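Local atomic coordinates of delta-aminolevulinic acid dehydratase (Toxoplasma gondii ME49, PDB entry 3OBK), a protein that catalyses, as porphobilinogen synthase, the condensation of two molecules of 5-aminolevulinic acid into the pyrrole porphobilinogen, an early step of tetrapyrrole biosynthesis. Residues V59-M64 with R223-S228; S217-F222 with V266-P271; M298-A303 with T331-E336. All blocks are in the same frame, centred on the assembly; numbering follows the deposited sequence.

Contact 1: residues V59-M64 with R223-S228; sequences VPIPSM and RDALDS. With PBG (3-[5-(aminomethyl)-4-(carboxymethyl)-1H-pyrrol-3-yl]propanoic acid), chain L.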
loop_
_atom_site.group_PDB
_atom_site.type_symbol
_atom_site.label_atom_id
_atom_site.label_comp_id
_atom_site.label_asym_id
_atom_site.label_seq_id
_atom_site.Cartn_x
_atom_site.Cartn_y
_atom_site.Cartn_z
ATOM N N VAL A 59 52.955 7.754 -0.406
ATOM C CA VAL A 59 52.891 9.020 0.311
ATOM C C VAL A 59 51.570 9.058 1.074
ATOM O O VAL A 59 50.501 8.908 0.475
ATOM C CB VAL A 59 52.936 10.223 -0.685
ATOM C CG1 VAL A 59 52.451 11.537 -0.016
ATOM C CG2 VAL A 59 54.354 10.393 -1.225
ATOM N N PRO A 60 51.636 9.278 2.393
ATOM C CA PRO A 60 50.423 9.373 3.167
ATOM C C PRO A 60 49.552 10.548 2.744
ATOM O O PRO A 60 50.074 11.597 2.295
ATOM C CB PRO A 60 50.930 9.603 4.598
ATOM C CG PRO A 60 52.343 9.157 4.595
ATOM C CD PRO A 60 52.828 9.500 3.226
ATOM N N ILE A 61 48.233 10.340 2.870
ATOM C CA ILE A 61 47.213 11.385 2.721
ATOM C C ILE A 61 46.923 11.969 4.113
ATOM O O ILE A 61 46.305 11.344 4.973
ATOM C CB ILE A 61 45.940 10.813 2.114
ATOM C CG1 ILE A 61 46.258 10.147 0.766
ATOM C CG2 ILE A 61 44.892 11.882 1.989
ATOM C CD1 ILE A 61 45.178 9.125 0.317
ATOM N N PRO A 62 47.413 13.163 4.353
ATOM C CA PRO A 62 47.309 13.609 5.740
ATOM C C PRO A 62 45.877 13.723 6.247
ATOM O O PRO A 62 45.639 13.425 7.408
ATOM C CB PRO A 62 47.996 14.987 5.723
ATOM C CG PRO A 62 48.910 14.948 4.544
ATOM C CD PRO A 62 48.239 14.061 3.521
ATOM N N SER A 63 44.937 14.156 5.402
ATOM C CA SER A 63 43.547 14.283 5.828
ATOM C C SER A 63 42.720 12.966 5.758
ATOM O O SER A 63 41.495 12.979 5.986
ATOM C CB SER A 63 42.872 15.390 5.046
ATOM O OG SER A 63 43.027 15.172 3.670
ATOM N N MET A 64 43.380 11.845 5.457
ATOM C CA MET A 64 42.789 10.508 5.591
ATOM C C MET A 64 43.799 9.567 6.268
ATOM O O MET A 64 44.343 8.671 5.638
ATOM C CB MET A 64 42.438 9.955 4.227
ATOM C CG MET A 64 41.541 10.837 3.433
ATOM S SD MET A 64 41.042 10.047 1.895
ATOM C CE MET A 64 40.264 8.547 2.471
ATOM N N ARG A 223 39.416 14.688 -2.275
ATOM C CA ARG A 223 39.955 15.662 -3.200
ATOM C C ARG A 223 41.388 16.090 -2.845
ATOM O O ARG A 223 42.132 16.524 -3.714
ATOM C CB ARG A 223 39.023 16.872 -3.290
ATOM C CG ARG A 223 37.681 16.541 -3.951
ATOM C CD ARG A 223 36.700 17.673 -3.824
ATOM N NE ARG A 223 35.362 17.340 -4.320
ATOM C CZ ARG A 223 34.268 18.044 -4.036
ATOM N NH1 ARG A 223 34.339 19.122 -3.253
ATOM N NH2 ARG A 223 33.088 17.679 -4.516
ATOM N N ASP A 224 41.784 15.964 -1.581
ATOM C CA ASP A 224 43.189 16.138 -1.236
ATOM C C ASP A 224 43.979 14.980 -1.828
ATOM O O ASP A 224 45.051 15.193 -2.396
ATOM C CB ASP A 224 43.403 16.184 0.278
ATOM C CG ASP A 224 42.722 17.386 0.950
ATOM O OD1 ASP A 224 42.466 18.406 0.260
ATOM O OD2 ASP A 224 42.451 17.307 2.181
ATOM N N ALA A 225 43.440 13.759 -1.717
ATOM C CA ALA A 225 44.129 12.547 -2.197
ATOM C C ALA A 225 44.458 12.607 -3.687
ATOM O O ALA A 225 45.587 12.269 -4.099
ATOM C CB ALA A 225 43.346 11.290 -1.880
ATOM N N LEU A 226 43.483 13.051 -4.483
ATOM C CA LEU A 226 43.669 13.191 -5.944
ATOM C C LEU A 226 44.171 14.560 -6.417
ATOM O O LEU A 226 44.476 14.739 -7.607
ATOM C CB LEU A 226 42.361 12.892 -6.654
ATOM C CG LEU A 226 42.018 11.435 -6.874
ATOM C CD1 LEU A 226 42.175 10.681 -5.577
ATOM C CD2 LEU A 226 40.604 11.286 -7.476
ATOM N N ASP A 227 44.229 15.517 -5.495
ATOM C CA ASP A 227 44.543 16.918 -5.810
ATOM C C ASP A 227 43.576 17.442 -6.877
ATOM O O ASP A 227 43.967 17.887 -7.938
ATOM C CB ASP A 227 46.014 17.073 -6.234
ATOM C CG ASP A 227 46.473 18.523 -6.263
ATOM O OD1 ASP A 227 45.969 19.365 -5.505
ATOM O OD2 ASP A 227 47.346 18.824 -7.081
ATOM N N SER A 228 42.292 17.366 -6.573
ATOM C CA SER A 228 41.272 17.526 -7.604
ATOM C C SER A 228 40.172 18.474 -7.151
ATOM O O SER A 228 39.056 18.439 -7.651
ATOM C CB SER A 228 40.730 16.148 -8.026
ATOM O OG SER A 228 40.148 15.465 -6.938
HETATM C CHA PBG L . 34.656 11.748 -8.356
HETATM C C1A PBG L . 34.589 11.112 -7.006
HETATM C C2A PBG L . 34.517 11.773 -5.783
HETATM C C3A PBG L . 34.469 10.783 -4.818
HETATM C C4A PBG L . 34.424 9.568 -5.477
HETATM N NA PBG L . 34.526 9.789 -6.795
HETATM C C5A PBG L . 34.654 13.250 -5.500
HETATM C C6A PBG L . 33.559 14.117 -5.949
HETATM O O1A PBG L . 32.793 13.651 -6.834
HETATM O O2A PBG L . 33.472 15.290 -5.521
HETATM C C7A PBG L . 34.468 11.012 -3.357
HETATM C C8A PBG L . 34.716 9.832 -2.493
HETATM C C9A PBG L . 35.022 10.067 -1.073
HETATM O O3A PBG L . 35.621 9.180 -0.471
HETATM O O4A PBG L . 34.971 11.184 -0.534
HETATM N N1 PBG L . 33.558 11.558 -9.246
#
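Ser63 and Asp224 meet through a single short hydrogen bond, and at the very next helical residue Ile61 leans its tip on Ala225. Take Asp224 outward from its backbone. Asp224 CB already lies 3.6 Å from Ser63 OG. With CG anti to the carbonyl carbon (chi1 -64°), the carboxylate swings toward the loop, and OD2 of Asp224 comes to 2.7 Å from Ser63 OG. The serine hydroxyl is the donor, and it arrives on the anti lone pair of OD2, the one pointing away from the other oxygen. That other oxygen, OD1, is taken by His229 NE2, so the two branches of the carboxylate have separate partners and its rotation is fixed from two directions.

The rest is apolar. Ile61 reaches across with its longer branch: CD1 of Ile61 sits 3.6 Å from Ala225 CB, while CG1 is looser at 4.1 Å from the same methyl. Phe51 of strand 46-53 packs against both residues. The loop holds its shape through a type I turn from Ile61 to Met64, closed by Met64 N bonding to Ile61 O.

On the helix, Arg223 reaches to the product. Its chain is extended from CG to NE and brings the guanidinium edge, in plane, to the acetate arm of porphobilinogen. NH2 of Arg223 makes the stronger bond to O2A of the ligand, 2.6 Å at 151°; NE of Arg223 makes a weak one to the same oxygen at 3.0 Å. A Schellman motif with Asp227 at C-prime, in positive phi, ends the helix just beyond. Loop and helix both lie on the rim of a TIM barrel, and the contact forms part of the wall beside the product pocket.

Contact 2: residues S217-F222 with V266-P271; sequences SFYGPF and VKPGLP. With PBG (3-[5-(aminomethyl)-4-(carboxymethyl)-1H-pyrrol-3-yl]propanoic acid), chain L.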
loop_
_atom_site.group_PDB
_atom_site.type_symbol
_atom_site.label_atom_id
_atom_site.label_comp_id
_atom_site.label_asym_id
_atom_site.label_seq_id
_atom_site.Cartn_x
_atom_site.Cartn_y
_atom_site.Cartn_z
ATOM N N SER A 217 29.743 18.174 1.306
ATOM C CA SER A 217 30.947 18.784 1.826
ATOM C C SER A 217 31.864 17.749 2.538
ATOM O O SER A 217 32.911 18.104 3.064
ATOM C CB SER A 217 30.568 19.939 2.755
ATOM O OG SER A 217 30.215 19.457 4.050
ATOM N N PHE A 218 31.477 16.480 2.533
ATOM C CA PHE A 218 32.285 15.423 3.120
ATOM C C PHE A 218 33.279 14.753 2.164
ATOM O O PHE A 218 33.873 13.735 2.542
ATOM C CB PHE A 218 31.388 14.316 3.690
ATOM C CG PHE A 218 30.651 14.720 4.911
ATOM C CD1 PHE A 218 31.280 14.708 6.137
ATOM C CD2 PHE A 218 29.324 15.112 4.838
ATOM C CE1 PHE A 218 30.602 15.082 7.274
ATOM C CE2 PHE A 218 28.657 15.493 5.942
ATOM C CZ PHE A 218 29.284 15.486 7.175
ATOM N N TYR A 219 33.441 15.280 0.951
ATOM C CA TYR A 219 34.369 14.718 -0.033
ATOM C C TYR A 219 35.754 15.347 -0.002
ATOM O O TYR A 219 36.600 15.066 -0.861
ATOM C CB TYR A 219 33.845 14.927 -1.462
ATOM C CG TYR A 219 32.474 14.392 -1.780
ATOM C CD1 TYR A 219 32.093 13.143 -1.394
ATOM C CD2 TYR A 219 31.598 15.136 -2.533
ATOM C CE1 TYR A 219 30.859 12.648 -1.704
ATOM C CE2 TYR A 219 30.359 14.655 -2.875
ATOM C CZ TYR A 219 29.977 13.415 -2.446
ATOM O OH TYR A 219 28.741 12.947 -2.773
ATOM N N GLY A 220 36.003 16.210 0.961
ATOM C CA GLY A 220 37.220 17.015 0.935
ATOM C C GLY A 220 38.512 16.217 0.946
ATOM O O GLY A 220 39.405 16.482 0.140
ATOM N N PRO A 221 38.641 15.272 1.890
ATOM C CA PRO A 221 39.882 14.499 1.963
ATOM C C PRO A 221 40.132 13.645 0.725
ATOM O O PRO A 221 41.279 13.490 0.318
ATOM C CB PRO A 221 39.701 13.645 3.226
ATOM C CG PRO A 221 38.738 14.430 4.063
ATOM C CD PRO A 221 37.815 15.109 3.099
ATOM N N PHE A 222 39.074 13.126 0.108
ATOM C CA PHE A 222 39.244 12.474 -1.186
ATOM C C PHE A 222 39.916 13.452 -2.207
ATOM O O PHE A 222 40.871 13.083 -2.905
ATOM C CB PHE A 222 37.894 11.956 -1.693
ATOM C CG PHE A 222 37.931 11.363 -3.094
ATOM C CD1 PHE A 222 37.844 12.187 -4.216
ATOM C CD2 PHE A 222 37.990 9.980 -3.273
ATOM C CE1 PHE A 222 37.843 11.647 -5.481
ATOM C CE2 PHE A 222 37.980 9.411 -4.528
ATOM C CZ PHE A 222 37.938 10.236 -5.645
ATOM N N VAL A 266 24.301 4.932 -3.104
ATOM C CA VAL A 266 23.952 6.195 -2.448
ATOM C C VAL A 266 25.195 6.676 -1.766
ATOM O O VAL A 266 25.876 5.895 -1.090
ATOM C CB VAL A 266 22.885 6.030 -1.353
ATOM C CG1 VAL A 266 22.670 7.390 -0.571
ATOM C CG2 VAL A 266 21.606 5.496 -1.953
ATOM N N LYS A 267 25.469 7.962 -1.914
ATOM C CA LYS A 267 26.684 8.548 -1.423
ATOM C C LYS A 267 26.424 9.985 -1.186
ATOM O O LYS A 267 25.802 10.626 -2.027
ATOM C CB LYS A 267 27.719 8.439 -2.500
ATOM C CG LYS A 267 29.078 9.092 -2.244
ATOM C CD LYS A 267 29.878 8.760 -3.469
ATOM C CE LYS A 267 31.055 9.622 -3.749
ATOM N NZ LYS A 267 31.385 9.438 -5.216
ATOM N N PRO A 268 26.904 10.524 -0.058
ATOM C CA PRO A 268 27.640 9.887 1.040
ATOM C C PRO A 268 26.850 8.874 1.865
ATOM O O PRO A 268 25.799 8.442 1.455
ATOM C CB PRO A 268 28.086 11.076 1.900
ATOM C CG PRO A 268 28.065 12.251 0.949
ATOM C CD PRO A 268 26.945 11.988 0.026
ATOM N N GLY A 269 27.386 8.499 3.023
ATOM C CA GLY A 269 26.951 7.292 3.724
ATOM C C GLY A 269 26.010 7.510 4.885
ATOM O O GLY A 269 24.809 7.613 4.697
ATOM N N LEU A 270 26.563 7.593 6.086
ATOM C CA LEU A 270 25.766 7.716 7.295
ATOM C C LEU A 270 24.763 8.863 7.224
ATOM O O LEU A 270 23.606 8.694 7.590
ATOM C CB LEU A 270 26.658 7.885 8.534
ATOM C CG LEU A 270 27.368 6.630 8.999
ATOM C CD1 LEU A 270 28.119 6.937 10.289
ATOM C CD2 LEU A 270 26.387 5.478 9.186
ATOM N N PRO A 271 25.184 10.030 6.747
ATOM C CA PRO A 271 24.165 11.066 6.669
ATOM C C PRO A 271 23.108 10.869 5.593
ATOM O O PRO A 271 22.314 11.759 5.409
ATOM C CB PRO A 271 24.961 12.350 6.388
ATOM C CG PRO A 271 26.392 12.002 6.559
ATOM C CD PRO A 271 26.512 10.524 6.365
HETATM C CHA PBG L . 34.656 11.748 -8.356
HETATM C C1A PBG L . 34.589 11.112 -7.006
HETATM C C2A PBG L . 34.517 11.773 -5.783
HETATM C C3A PBG L . 34.469 10.783 -4.818
HETATM C C4A PBG L . 34.424 9.568 -5.477
HETATM N NA PBG L . 34.526 9.789 -6.795
HETATM C C5A PBG L . 34.654 13.250 -5.500
HETATM C C6A PBG L . 33.559 14.117 -5.949
HETATM O O1A PBG L . 32.793 13.651 -6.834
HETATM O O2A PBG L . 33.472 15.290 -5.521
HETATM C C7A PBG L . 34.468 11.012 -3.357
HETATM C C8A PBG L . 34.716 9.832 -2.493
HETATM C C9A PBG L . 35.022 10.067 -1.073
HETATM O O3A PBG L . 35.621 9.180 -0.471
HETATM O O4A PBG L . 34.971 11.184 -0.534
HETATM N N1 PBG L . 33.558 11.558 -9.246
#
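Tyr219 is set between Lys267 and Pro268, and the two meet its ring at different angles. The lysine chain runs at a slant to the tyrosine, with Lys267 CE 3.7 Å from Tyr219 CE1. The proline side chain crosses it at about a right angle: Pro268 CD approaches Tyr219 OH at 3.5 Å, and Pro268 CG comes within 3.9 Å of Tyr219 CE1. A cis peptide bond between Lys267 and Pro268 turns the chain there. The phenolic oxygen of Tyr219 finds its hydrogen-bond partner in the carbonyl of Tyr214.

Lys267 has CG anti to the backbone N (chi1 176°) and stays stretched from there, which carries Lys267 NZ into the pocket, 3.1 Å from C4A of the product's pyrrole. Phe222 lies flat over that pyrrole, with C3A of the ligand 3.4 Å above the centre of one face of its ring. Away from the ligand, Phe218 CE2 meets Pro271 CG at a looser 4.2 Å.

No hydrogen bond joins the two segments. Lys267 ends strand 263-267, which pairs with 206-213 and 287-291 in the barrel, while Tyr219 is the N-cap residue of helix 220-226. Helix 293-305 packs alongside, touching Phe218 through Met298 and Pro268 and Pro271 through Glu295.

Contact 3: residues M298-A303 with T331-E336; sequences MLKAAA and TYYAKE. With PBG (3-[5-(aminomethyl)-4-(carboxymethyl)-1H-pyrrol-3-yl]propanoic acid), chain L.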
loop_
_atom_site.group_PDB
_atom_site.type_symbol
_atom_site.label_atom_id
_atom_site.label_comp_id
_atom_site.label_asym_id
_atom_site.label_seq_id
_atom_site.Cartn_x
_atom_site.Cartn_y
_atom_site.Cartn_z
ATOM N N MET A 298 36.532 11.897 10.145
ATOM C CA MET A 298 35.894 12.192 11.412
ATOM C C MET A 298 36.176 11.111 12.473
ATOM O O MET A 298 36.511 11.405 13.616
ATOM C CB MET A 298 34.395 12.381 11.208
ATOM C CG MET A 298 34.037 13.779 10.728
ATOM S SD MET A 298 32.297 13.932 10.209
ATOM C CE MET A 298 31.464 13.563 11.753
ATOM N N LEU A 299 36.035 9.858 12.066
ATOM C CA LEU A 299 36.203 8.726 12.950
ATOM C C LEU A 299 37.622 8.702 13.446
ATOM O O LEU A 299 37.844 8.607 14.653
ATOM C CB LEU A 299 35.880 7.407 12.223
ATOM C CG LEU A 299 34.498 6.808 12.493
ATOM C CD1 LEU A 299 34.192 5.543 11.711
ATOM C CD2 LEU A 299 34.387 6.514 13.981
ATOM N N LYS A 300 38.567 8.773 12.501
ATOM C CA LYS A 300 40.011 8.806 12.817
ATOM C C LYS A 300 40.395 9.953 13.719
ATOM O O LYS A 300 41.126 9.782 14.694
ATOM C CB LYS A 300 40.854 8.942 11.549
ATOM C CG LYS A 300 41.124 7.641 10.833
ATOM C CD LYS A 300 42.198 6.765 11.560
ATOM C CE LYS A 300 42.279 5.370 10.897
ATOM N NZ LYS A 300 43.141 4.424 11.608
ATOM N N ALA A 301 39.909 11.132 13.375
ATOM C CA ALA A 301 40.178 12.309 14.165
ATOM C C ALA A 301 39.806 11.999 15.587
ATOM O O ALA A 301 40.600 12.225 16.501
ATOM C CB ALA A 301 39.410 13.468 13.657
ATOM N N ALA A 302 38.622 11.444 15.782
ATOM C CA ALA A 302 38.109 11.246 17.119
ATOM C C ALA A 302 38.869 10.154 17.785
ATOM O O ALA A 302 39.236 10.276 18.937
ATOM C CB ALA A 302 36.621 10.920 17.099
ATOM N N ALA A 303 39.107 9.072 17.066
ATOM C CA ALA A 303 39.820 7.930 17.649
ATOM C C ALA A 303 41.203 8.355 18.098
ATOM O O ALA A 303 41.607 8.026 19.210
ATOM C CB ALA A 303 39.902 6.763 16.680
ATOM N N THR A 331 34.143 1.327 1.931
ATOM C CA THR A 331 34.654 2.027 3.114
ATOM C C THR A 331 36.147 1.927 3.233
ATOM O O THR A 331 36.684 0.866 3.032
ATOM C CB THR A 331 33.983 1.522 4.436
ATOM O OG1 THR A 331 34.624 2.119 5.573
ATOM C CG2 THR A 331 34.048 0.014 4.535
ATOM N N TYR A 332 36.810 3.033 3.592
ATOM C CA TYR A 332 38.265 3.045 3.773
ATOM C C TYR A 332 38.661 2.214 5.003
ATOM O O TYR A 332 39.834 1.849 5.153
ATOM C CB TYR A 332 38.803 4.487 3.824
ATOM C CG TYR A 332 38.455 5.253 2.572
ATOM C CD1 TYR A 332 39.150 5.055 1.401
ATOM C CD2 TYR A 332 37.381 6.131 2.550
ATOM C CE1 TYR A 332 38.823 5.729 0.266
ATOM C CE2 TYR A 332 37.033 6.819 1.420
ATOM C CZ TYR A 332 37.753 6.617 0.258
ATOM O OH TYR A 332 37.396 7.297 -0.899
ATOM N N TYR A 333 37.693 1.868 5.849
ATOM C CA TYR A 333 37.928 0.908 6.956
ATOM C C TYR A 333 37.743 -0.575 6.579
ATOM O O TYR A 333 37.748 -1.433 7.446
ATOM C CB TYR A 333 36.989 1.214 8.135
ATOM C CG TYR A 333 37.507 2.238 9.091
ATOM C CD1 TYR A 333 38.576 1.964 9.935
ATOM C CD2 TYR A 333 36.916 3.471 9.184
ATOM C CE1 TYR A 333 39.037 2.925 10.837
ATOM C CE2 TYR A 333 37.381 4.441 10.075
ATOM C CZ TYR A 333 38.425 4.167 10.894
ATOM O OH TYR A 333 38.844 5.154 11.764
ATOM N N ALA A 334 37.596 -0.888 5.297
ATOM C CA ALA A 334 37.234 -2.247 4.892
ATOM C C ALA A 334 38.278 -3.231 5.346
ATOM O O ALA A 334 37.960 -4.215 6.002
ATOM C CB ALA A 334 37.057 -2.331 3.415
ATOM N N LYS A 335 39.539 -2.949 5.040
ATOM C CA LYS A 335 40.600 -3.865 5.450
ATOM C C LYS A 335 40.633 -3.991 6.959
ATOM O O LYS A 335 40.777 -5.082 7.518
ATOM C CB LYS A 335 41.958 -3.409 4.933
ATOM C CG LYS A 335 43.093 -4.368 5.302
ATOM C CD LYS A 335 44.461 -3.867 4.874
ATOM C CE LYS A 335 45.118 -2.902 5.894
ATOM N NZ LYS A 335 46.345 -2.196 5.371
ATOM N N GLU A 336 40.498 -2.873 7.636
ATOM C CA GLU A 336 40.662 -2.910 9.065
ATOM C C GLU A 336 39.524 -3.675 9.708
ATOM O O GLU A 336 39.740 -4.430 10.648
ATOM C CB GLU A 336 40.734 -1.512 9.623
ATOM C CG GLU A 336 41.465 -1.470 10.950
ATOM C CD GLU A 336 42.914 -1.155 10.764
ATOM O OE1 GLU A 336 43.202 0.023 10.454
ATOM O OE2 GLU A 336 43.731 -2.068 10.916
HETATM C CHA PBG L . 34.656 11.748 -8.356
HETATM C C1A PBG L . 34.589 11.112 -7.006
HETATM C C2A PBG L . 34.517 11.773 -5.783
HETATM C C3A PBG L . 34.469 10.783 -4.818
HETATM C C4A PBG L . 34.424 9.568 -5.477
HETATM N NA PBG L . 34.526 9.789 -6.795
HETATM C C5A PBG L . 34.654 13.250 -5.500
HETATM C C6A PBG L . 33.559 14.117 -5.949
HETATM O O1A PBG L . 32.793 13.651 -6.834
HETATM O O2A PBG L . 33.472 15.290 -5.521
HETATM C C7A PBG L . 34.468 11.012 -3.357
HETATM C C8A PBG L . 34.716 9.832 -2.493
HETATM C C9A PBG L . 35.022 10.067 -1.073
HETATM O O3A PBG L . 35.621 9.180 -0.471
HETATM O O4A PBG L . 34.971 11.184 -0.534
HETATM N N1 PBG L . 33.558 11.558 -9.246
HETATM O O HOH W 1 43.717 2.463 9.153
#
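Leu299 and Lys300 of helix 293-305 close on the ring of Tyr333, where the last barrel strand, 328-331, hands over to helix 334-346 of the TIM barrel. The handover is an ST turn inside a type I turn: Thr331 OG1 accepts from Tyr333 N, 3.1 Å away at 152°, and Ala334 N returns to Thr331 O. Tyr333 itself occupies the N-cap position.

Van der Waals packing comes first. Leu299 crosses the tyrosine at a slant, with CD1 of Leu299 3.7 Å from Tyr333 CE2 and its CB a little farther from the same atom. The aliphatic part of Lys300 covers the phenol end: CG and CE of Lys300 each come within 3.5 Å of Tyr333 OH. A bend in the lysine at chi2 (-75°) lets the chain run past the hydroxyl instead of straight out from the helix. Tyr296 and Val314 also pack against the Tyr333 ring.

Polar bonds reach beyond the two segments. Glu310 OE1 receives Lys300 NZ in a salt bridge and is hydrogen-bonded to Tyr333 OH, so one carboxylate oxygen gathers the polar ends of both residues that touch.

Ligand binding falls to the preceding tyrosine. Tyr332 turns the other way, into the product pocket, and Tyr332 OH donates to O3A of porphobilinogen's propionate arm at 2.6 Å; the oxygen lies at the ring edge, in its plane.

Lys300 NZ and Glu336 OE1 are 4.6 Å apart, beyond a salt bridge, and a water bridges them. The water oxygen accepts from Lys300 NZ at 3.2 Å and donates to Glu336 OE1 at 2.8 Å.

All three contacts are largely buried and sit round one bound porphobilinogen, but contact 2 lies deepest, about 9 Å from chain centre to contact centre, against 17 Å for contact 1 and 13 Å for contact 3. Contacts 1 and 2 share helix 220-226, and Met64 of the first packs on Pro221 of the second as well as on Tyr332 of contact 3. Phe218 touches Met298, tying contact 2 to contact 3. Chemistry follows position: contact 2 has no hydrogen bond between its segments and sets an aromatic ring and a lysine against the pyrrole, whereas contacts 1 and 3 place polar side chains on the acetate and propionate arms and carry partly exposed charged residues. Each also touches a second subunit.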